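Local coordinates for beta-galactosidase (Streptococcus pneumoniae, PDB 4CUA), which hydrolyses beta-galactosides, the fragment described being a carbohydrate-binding module that probably recognises galactose-type sugars, at residues 32-37 / 171-176; 79-84 / 158-163; 129-134 / 148-153. One frame throughout, in Å; residues are numbered along the deposited sequence.

Contact 1 of 3, residues 32-37 / 171-176. With CA (calcium ion), chain C; EDO (1,2-ethanediol), chain F.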
# COMPACT_ATOMS: atom_id res chain seq x y z
N SER A 32 -8.01 -3.98 1.67
CA SER A 32 -8.17 -5.10 0.72
C SER A 32 -8.65 -4.59 -0.64
O SER A 32 -8.40 -5.21 -1.68
CB SER A 32 -9.17 -6.13 1.30
OG SER A 32 -10.38 -5.51 1.66
N ASN A 33 -9.28 -3.42 -0.69
CA ASN A 33 -9.58 -2.80 -1.97
C ASN A 33 -8.45 -2.47 -2.85
O ASN A 33 -8.64 -2.20 -4.02
CB ASN A 33 -10.40 -1.53 -1.77
CG ASN A 33 -11.84 -1.81 -1.31
OD1 ASN A 33 -12.39 -2.90 -1.55
ND2 ASN A 33 -12.46 -0.82 -0.75
N VAL A 34 -7.21 -2.39 -2.33
CA VAL A 34 -6.12 -1.93 -3.17
C VAL A 34 -5.45 -3.04 -4.02
O VAL A 34 -4.57 -2.74 -4.81
CB VAL A 34 -5.03 -1.13 -2.46
CG1 VAL A 34 -5.64 -0.01 -1.61
CG2 VAL A 34 -4.10 -2.02 -1.60
N ASN A 35 -5.81 -4.30 -3.77
CA ASN A 35 -5.21 -5.37 -4.58
C ASN A 35 -6.25 -6.35 -4.98
O ASN A 35 -5.97 -7.58 -5.14
CB ASN A 35 -4.05 -6.06 -3.83
CG ASN A 35 -4.48 -6.83 -2.63
OD1 ASN A 35 -5.50 -6.61 -2.02
ND2 ASN A 35 -3.59 -7.80 -2.24
N ASP A 36 -7.46 -5.83 -5.29
CA ASP A 36 -8.61 -6.65 -5.67
C ASP A 36 -8.83 -6.72 -7.19
O ASP A 36 -9.83 -7.35 -7.63
CB ASP A 36 -9.86 -6.23 -4.95
CG ASP A 36 -10.34 -4.86 -5.32
OD1 ASP A 36 -9.72 -4.18 -6.11
OD2 ASP A 36 -11.35 -4.47 -4.72
N LYS A 37 -7.95 -6.11 -7.95
CA LYS A 37 -7.97 -6.08 -9.43
C LYS A 37 -9.09 -5.23 -9.95
O LYS A 37 -9.32 -5.22 -11.17
CB LYS A 37 -7.98 -7.50 -10.05
CG LYS A 37 -6.67 -8.27 -9.73
CD LYS A 37 -6.86 -9.74 -9.95
CE LYS A 37 -7.56 -10.37 -8.73
NZ LYS A 37 -7.80 -11.83 -8.77
N THR A 171 -6.16 10.50 2.33
CA THR A 171 -5.45 9.98 1.16
C THR A 171 -6.30 8.85 0.63
O THR A 171 -7.04 8.21 1.36
CB THR A 171 -4.06 9.52 1.54
OG1 THR A 171 -3.38 10.67 2.08
CG2 THR A 171 -3.29 9.05 0.32
N SER A 172 -6.17 8.62 -0.67
CA SER A 172 -7.00 7.64 -1.33
C SER A 172 -6.30 6.88 -2.48
O SER A 172 -5.68 7.48 -3.34
CB SER A 172 -8.23 8.33 -1.89
OG SER A 172 -9.13 7.46 -2.59
N ILE A 173 -6.50 5.58 -2.53
CA ILE A 173 -5.89 4.67 -3.50
C ILE A 173 -6.92 3.65 -3.96
O ILE A 173 -7.46 2.91 -3.16
CB ILE A 173 -4.71 3.93 -2.88
CG1 ILE A 173 -3.58 4.87 -2.51
CG2 ILE A 173 -4.18 2.84 -3.83
CD1 ILE A 173 -2.49 4.22 -1.65
N THR A 174 -7.13 3.58 -5.30
CA THR A 174 -8.04 2.53 -5.82
C THR A 174 -7.33 1.16 -6.02
O THR A 174 -7.95 0.14 -5.82
CB THR A 174 -8.76 2.96 -7.08
OG1 THR A 174 -9.62 1.90 -7.50
CG2 THR A 174 -7.88 3.37 -8.19
N GLU A 175 -6.05 1.20 -6.34
CA GLU A 175 -5.29 -0.05 -6.60
C GLU A 175 -3.83 0.26 -6.53
O GLU A 175 -3.41 1.33 -6.95
CB GLU A 175 -5.68 -0.59 -8.00
CG GLU A 175 -5.29 -2.04 -8.27
CD GLU A 175 -6.07 -3.09 -7.55
OE1 GLU A 175 -7.00 -2.80 -6.78
OE2 GLU A 175 -5.77 -4.33 -7.76
N VAL A 176 -3.07 -0.74 -6.05
CA VAL A 176 -1.64 -0.76 -6.22
C VAL A 176 -1.29 -1.96 -7.06
O VAL A 176 -2.07 -2.92 -7.11
CB VAL A 176 -0.87 -0.82 -4.90
CG1 VAL A 176 -1.31 0.33 -3.99
CG2 VAL A 176 -1.04 -2.17 -4.20
CA CA C . -9.04 -1.90 -6.23
C1 EDO F . -15.90 0.06 -1.06
O1 EDO F . -15.26 -0.53 0.04
C2 EDO F . -15.63 1.56 -1.08
O2 EDO F . -14.24 1.84 -1.39
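Asp-36 and Glu-175 each give one carboxylate oxygen to the same calcium ion. Asp-36 OD1 lies 2.4 Å and Glu-175 OE1 2.3 Å from the metal. Asp-36 OD1 and Glu-175 OE1 are 3.1 Å apart, and the two carboxylate planes differ by 21°. The carbonyl oxygens of Asn-33 and Thr-174 also bind the ion. Leu-38 O and Asn-47 OD1, from outside the two segments, bring the ligands to six. The calcium charge presumably offsets the close approach of these oxygens.

Glu-175 also grips the loop with its second oxygen. The Glu-175 chain bends at chi2 (73°), which brings CD back toward the loop. Lys-37 N donates to Glu-175 OE2 at 2.8 Å, on the syn side but tilted out of the carboxylate plane. A weak bond from Asp-36 N reaches OE1. The backbones also join directly, with Val-176 N bonded to Val-34 O at 2.8 Å and nearly straight (170°).

Apolar packing completes the contact. Val-34 CG1 rests 3.9 Å from Ile-173 CG2, while Val-34 CG2 meets Val-176 CG2 at 4.0 Å. Bound calcium joining an early loop to the last strand is a familiar structural site in galactose-binding-like beta-sandwich modules.

Contact 2 of 3, residues 79-84 / 158-163. With EDO (1,2-ethanediol), chain E.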
# COMPACT_ATOMS: atom_id res chain seq x y z
N LEU A 79 6.71 -0.14 -7.77
CA LEU A 79 5.39 0.01 -7.19
C LEU A 79 4.61 0.92 -8.05
O LEU A 79 5.09 1.93 -8.47
CB LEU A 79 5.54 0.64 -5.82
CG LEU A 79 4.22 0.97 -5.06
CD1 LEU A 79 3.37 -0.25 -4.74
CD2 LEU A 79 4.50 1.86 -3.82
N SER A 80 3.34 0.58 -8.30
CA SER A 80 2.44 1.50 -8.99
C SER A 80 1.23 1.73 -8.11
O SER A 80 0.72 0.82 -7.50
CB SER A 80 1.97 0.91 -10.32
OG SER A 80 3.05 0.59 -11.17
N VAL A 81 0.78 2.99 -8.07
CA VAL A 81 -0.33 3.39 -7.19
C VAL A 81 -1.29 4.27 -7.95
O VAL A 81 -0.95 5.34 -8.44
CB VAL A 81 0.16 4.18 -5.98
CG1 VAL A 81 -0.99 4.51 -5.02
CG2 VAL A 81 1.25 3.46 -5.26
N GLY A 82 -2.53 3.82 -7.98
CA GLY A 82 -3.61 4.59 -8.58
C GLY A 82 -4.28 5.45 -7.52
O GLY A 82 -5.13 4.97 -6.80
N PHE A 83 -3.89 6.69 -7.44
CA PHE A 83 -4.55 7.61 -6.53
C PHE A 83 -5.92 8.00 -7.03
O PHE A 83 -6.13 8.26 -8.23
CB PHE A 83 -3.65 8.84 -6.29
CG PHE A 83 -2.38 8.52 -5.57
CD1 PHE A 83 -2.39 8.16 -4.23
CD2 PHE A 83 -1.15 8.51 -6.24
CE1 PHE A 83 -1.20 7.83 -3.58
CE2 PHE A 83 0.02 8.16 -5.59
CZ PHE A 83 -0.00 7.82 -4.26
N HIS A 84 -6.86 8.18 -6.10
CA HIS A 84 -8.18 8.64 -6.37
C HIS A 84 -8.42 9.98 -5.69
O HIS A 84 -7.84 10.24 -4.69
CB HIS A 84 -9.21 7.55 -5.97
CG HIS A 84 -10.57 8.08 -5.61
ND1 HIS A 84 -10.83 8.60 -4.38
CD2 HIS A 84 -11.70 8.22 -6.33
CE1 HIS A 84 -12.09 9.02 -4.32
NE2 HIS A 84 -12.65 8.80 -5.50
N ILE A 158 6.53 -4.31 1.18
CA ILE A 158 6.79 -2.93 1.00
C ILE A 158 5.55 -2.17 1.38
O ILE A 158 4.46 -2.76 1.35
CB ILE A 158 7.34 -2.55 -0.40
CG1 ILE A 158 6.24 -2.73 -1.46
CG2 ILE A 158 8.62 -3.34 -0.65
CD1 ILE A 158 6.45 -1.93 -2.71
N ARG A 159 5.74 -0.92 1.71
CA ARG A 159 4.65 -0.01 1.97
C ARG A 159 4.96 1.40 1.52
O ARG A 159 6.14 1.79 1.34
CB ARG A 159 4.24 0.02 3.44
CG ARG A 159 5.20 0.76 4.37
CD ARG A 159 4.79 0.54 5.82
NE ARG A 159 5.65 1.36 6.66
CZ ARG A 159 5.55 1.35 8.00
NH1 ARG A 159 4.60 0.64 8.60
NH2 ARG A 159 6.37 2.10 8.69
N ILE A 160 3.91 2.16 1.28
CA ILE A 160 3.98 3.55 1.00
C ILE A 160 3.29 4.29 2.16
O ILE A 160 2.16 4.08 2.45
CB ILE A 160 3.50 3.92 -0.44
CG1 ILE A 160 3.69 5.37 -0.71
CG2 ILE A 160 2.04 3.48 -0.67
CD1 ILE A 160 3.39 5.84 -2.12
N ARG A 161 4.07 5.17 2.80
CA ARG A 161 3.64 5.89 4.02
C ARG A 161 3.47 7.34 3.65
O ARG A 161 4.39 8.01 3.10
CB ARG A 161 4.72 5.68 5.08
CG ARG A 161 4.39 6.39 6.41
CD ARG A 161 5.25 5.88 7.51
NE ARG A 161 6.69 5.89 7.20
CZ ARG A 161 7.47 6.95 7.24
NH1 ARG A 161 7.02 8.14 7.63
NH2 ARG A 161 8.75 6.80 6.94
N MSE A 162 2.27 7.86 3.89
CA MSE A 162 1.78 9.03 3.21
C MSE A 162 1.07 10.05 4.09
O MSE A 162 0.30 9.65 4.95
CB MSE A 162 0.69 8.63 2.20
CG MSE A 162 1.27 7.68 1.14
SE MSE A 162 -0.17 6.84 0.09
CE MSE A 162 -0.94 5.73 1.50
N VAL A 163 1.34 11.32 3.90
CA VAL A 163 0.63 12.36 4.64
C VAL A 163 -0.38 13.00 3.74
O VAL A 163 -0.07 13.42 2.60
CB VAL A 163 1.60 13.43 5.16
CG1 VAL A 163 0.81 14.41 6.02
CG2 VAL A 163 2.68 12.82 6.01
C1 EDO E . 1.92 -0.04 10.08
O1 EDO E . 0.89 -0.12 10.94
C2 EDO E . 1.45 -0.78 8.76
O2 EDO E . 2.16 -0.29 7.74
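Leu-79 faces Ile-158 and Ile-160 across the core of a beta-sandwich, the galactose-binding-like fold. Strands 79-83 and 158-163 pass 9.6 Å apart at their axes, at 45°. That spacing suits facing layers, and apolar side chains fill the gap.

Leu-79 CB starts the contact, 4.1 Å from Ile-158 CD1. CG lies anti to the backbone N (chi1 176°), and from it the two methyls part. CD1 stays with Ile-158 and also touches its CD1. Leu-79 CD2 turns to the next inward residue and comes 4.1 Å from Ile-160 CB. The Leu-79 and Ile-158 side chains lie alongside each other and point opposite ways. Ile-158 is modelled in two conformers, and its contacts here belong to one of them.

Further along, Ile-160 CD1 is the shared tip. Ile-160 CD1 lies 4.5 Å from Val-81 CG2 and equally far from Phe-83 CZ, near the plane of that ring. Val-81 CG1 lies over one face of the same ring, offset toward the rim. Ile-173 of strand 172-177 packs against Val-81, Phe-83 and Met-162.

Met-162 is present as selenomethionine. Its chain runs extended from CB to SE (chi2 167°), which carries SE out to the ring in a Met-aromatic contact. Met-162 SE sits at the ring edge, in plane, 3.9 Å from Phe-83 CE1.

Contact 3 of 3, residues 129-134 / 148-153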
# COMPACT_ATOMS: atom_id res chain seq x y z
N LYS A 129 13.21 0.19 6.16
CA LYS A 129 14.13 1.15 5.60
C LYS A 129 13.57 1.76 4.34
O LYS A 129 12.73 1.07 3.65
CB LYS A 129 15.46 0.49 5.22
CG LYS A 129 16.28 0.01 6.43
CD LYS A 129 17.69 -0.32 5.98
CE LYS A 129 18.46 -0.83 7.18
NZ LYS A 129 19.80 -1.30 6.74
N PRO A 130 13.96 2.98 4.00
CA PRO A 130 13.49 3.57 2.77
C PRO A 130 14.13 2.98 1.53
O PRO A 130 15.27 2.56 1.59
CB PRO A 130 13.86 5.03 2.88
CG PRO A 130 15.12 5.00 3.72
CD PRO A 130 14.93 3.89 4.70
N VAL A 131 13.37 2.85 0.45
CA VAL A 131 13.94 2.42 -0.80
C VAL A 131 15.02 3.45 -1.24
O VAL A 131 14.99 4.62 -0.89
CB VAL A 131 12.86 2.18 -1.86
CG1 VAL A 131 11.97 1.05 -1.34
CG2 VAL A 131 12.14 3.45 -2.28
N THR A 132 15.96 2.98 -2.05
CA THR A 132 17.03 3.86 -2.55
C THR A 132 16.93 4.10 -4.04
O THR A 132 16.42 3.28 -4.77
CB THR A 132 18.40 3.24 -2.20
OG1 THR A 132 18.53 1.90 -2.68
CG2 THR A 132 18.58 3.19 -0.73
N ASN A 133 17.43 5.24 -4.46
CA ASN A 133 17.41 5.67 -5.84
C ASN A 133 16.02 5.58 -6.46
O ASN A 133 15.78 5.04 -7.55
CB ASN A 133 18.44 4.87 -6.63
CG ASN A 133 19.88 5.25 -6.25
OD1 ASN A 133 20.26 6.39 -6.41
ND2 ASN A 133 20.55 4.33 -5.67
N LEU A 134 15.11 6.12 -5.70
CA LEU A 134 13.74 6.26 -6.15
C LEU A 134 13.62 7.09 -7.40
O LEU A 134 14.14 8.21 -7.49
CB LEU A 134 12.89 6.90 -5.06
CG LEU A 134 11.38 7.00 -5.41
CD1 LEU A 134 10.67 5.67 -5.57
CD2 LEU A 134 10.73 7.84 -4.27
N PHE A 148 6.48 4.06 -9.70
CA PHE A 148 7.70 4.21 -8.92
C PHE A 148 8.64 3.05 -9.18
O PHE A 148 8.22 1.93 -9.41
CB PHE A 148 7.37 4.19 -7.40
CG PHE A 148 6.37 5.21 -6.98
CD1 PHE A 148 6.71 6.52 -6.69
CD2 PHE A 148 5.02 4.86 -6.87
CE1 PHE A 148 5.76 7.45 -6.29
CE2 PHE A 148 4.08 5.79 -6.46
CZ PHE A 148 4.44 7.09 -6.16
N SER A 149 9.95 3.37 -9.24
CA SER A 149 10.97 2.34 -9.36
C SER A 149 12.14 2.73 -8.45
O SER A 149 12.29 3.91 -8.12
CB SER A 149 11.41 2.13 -10.81
OG SER A 149 12.03 3.27 -11.35
N PHE A 150 12.83 1.72 -8.01
CA PHE A 150 13.87 1.86 -7.00
C PHE A 150 14.78 0.66 -7.05
O PHE A 150 14.57 -0.35 -7.74
CB PHE A 150 13.24 2.08 -5.59
CG PHE A 150 12.10 1.17 -5.28
CD1 PHE A 150 12.32 -0.10 -4.84
CD2 PHE A 150 10.77 1.61 -5.47
CE1 PHE A 150 11.27 -0.98 -4.57
CE2 PHE A 150 9.72 0.73 -5.23
CZ PHE A 150 9.97 -0.54 -4.81
N ASP A 151 15.91 0.77 -6.34
CA ASP A 151 16.82 -0.35 -6.31
C ASP A 151 16.16 -1.63 -5.80
O ASP A 151 15.45 -1.63 -4.80
CB ASP A 151 18.02 -0.02 -5.41
CG ASP A 151 18.90 1.09 -5.96
OD1 ASP A 151 19.01 1.32 -7.21
OD2 ASP A 151 19.48 1.81 -5.10
N LYS A 152 16.39 -2.75 -6.44
CA LYS A 152 15.88 -3.98 -6.03
C LYS A 152 16.21 -4.37 -4.58
O LYS A 152 17.39 -4.21 -4.16
CB LYS A 152 16.41 -5.01 -7.01
CG LYS A 152 16.05 -6.42 -6.78
CD LYS A 152 16.69 -7.18 -7.97
CE LYS A 152 18.21 -6.93 -8.14
NZ LYS A 152 18.88 -7.60 -9.33
N VAL A 153 15.21 -4.80 -3.83
CA VAL A 153 15.32 -5.35 -2.47
C VAL A 153 14.60 -6.69 -2.37
O VAL A 153 13.56 -6.92 -3.04
CB VAL A 153 14.76 -4.37 -1.40
CG1 VAL A 153 15.58 -3.13 -1.31
CG2 VAL A 153 13.32 -3.99 -1.67
O HOH W 1 15.50 0.23 -2.66
O HOH W 2 16.69 2.94 -8.98
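Val-131 lies over one face of the Phe-150 ring, at a margin of the beta-sandwich. Here the loop that leaves strand 128-130 crosses onto strand 145-155. Val-131 CG1 makes a CH-pi contact, 3.9 Å from the centroid of the Phe-150 ring and offset toward the rim. Val-131 CB sits 3.6 Å from Phe-150 CG, and CG2 meets the Phe-150 CB end. The chi1 of Phe-150 (45°) turns CG toward the loop, where it meets Val-131 CB. Leu-134 approaches the same ring differently. Leu-134 CD1 lies at the edge, near the ring plane, 4.1 Å from Phe-150 CD2, and it also touches Phe-148 CB.

The polar side chains gather on Asp-151. Thr-132 crosses it at about a right angle, and Thr-132 OG1 donates to Asp-151 OD2 at 2.6 Å on the anti side. Asn-133 comes from the syn side. Asn-133 ND2 reaches the same Asp-151 OD2 at 2.8 Å in a nearly straight bond (170°), with the amide and carboxylate planes 62° apart. One oxygen thus takes two donors, which would be expected to favour the charged carboxylate.

The backbone adds Asp-151 N to Thr-132 O, at 3.0 Å. Beside it, one water accepts from Thr-132 N and donates to Asp-151 O at 2.8 Å.

Contact 2 lies between the other two, and strand 70-83 is the common element. It pairs with strand 172-177 of contact 1 and with strand 145-155 of contact 3. The centres of contacts 1 and 2 are about 9 Å apart. Glu-175 O and Gly-82 N meet at 2.8 Å, and Ser-172 OG and His-84 ND1 at 2.7 Å. Contacts 2 and 3 are about 13 Å apart between centres and touch through Leu-79 O and Phe-148 N. Contacts 1 and 3 lie on opposite sides of the chain's centre, about 21 Å between centres, and do not touch. Calcium is bound at contact 1; the Val-81 side chain of contact 2 is about 10 Å from it.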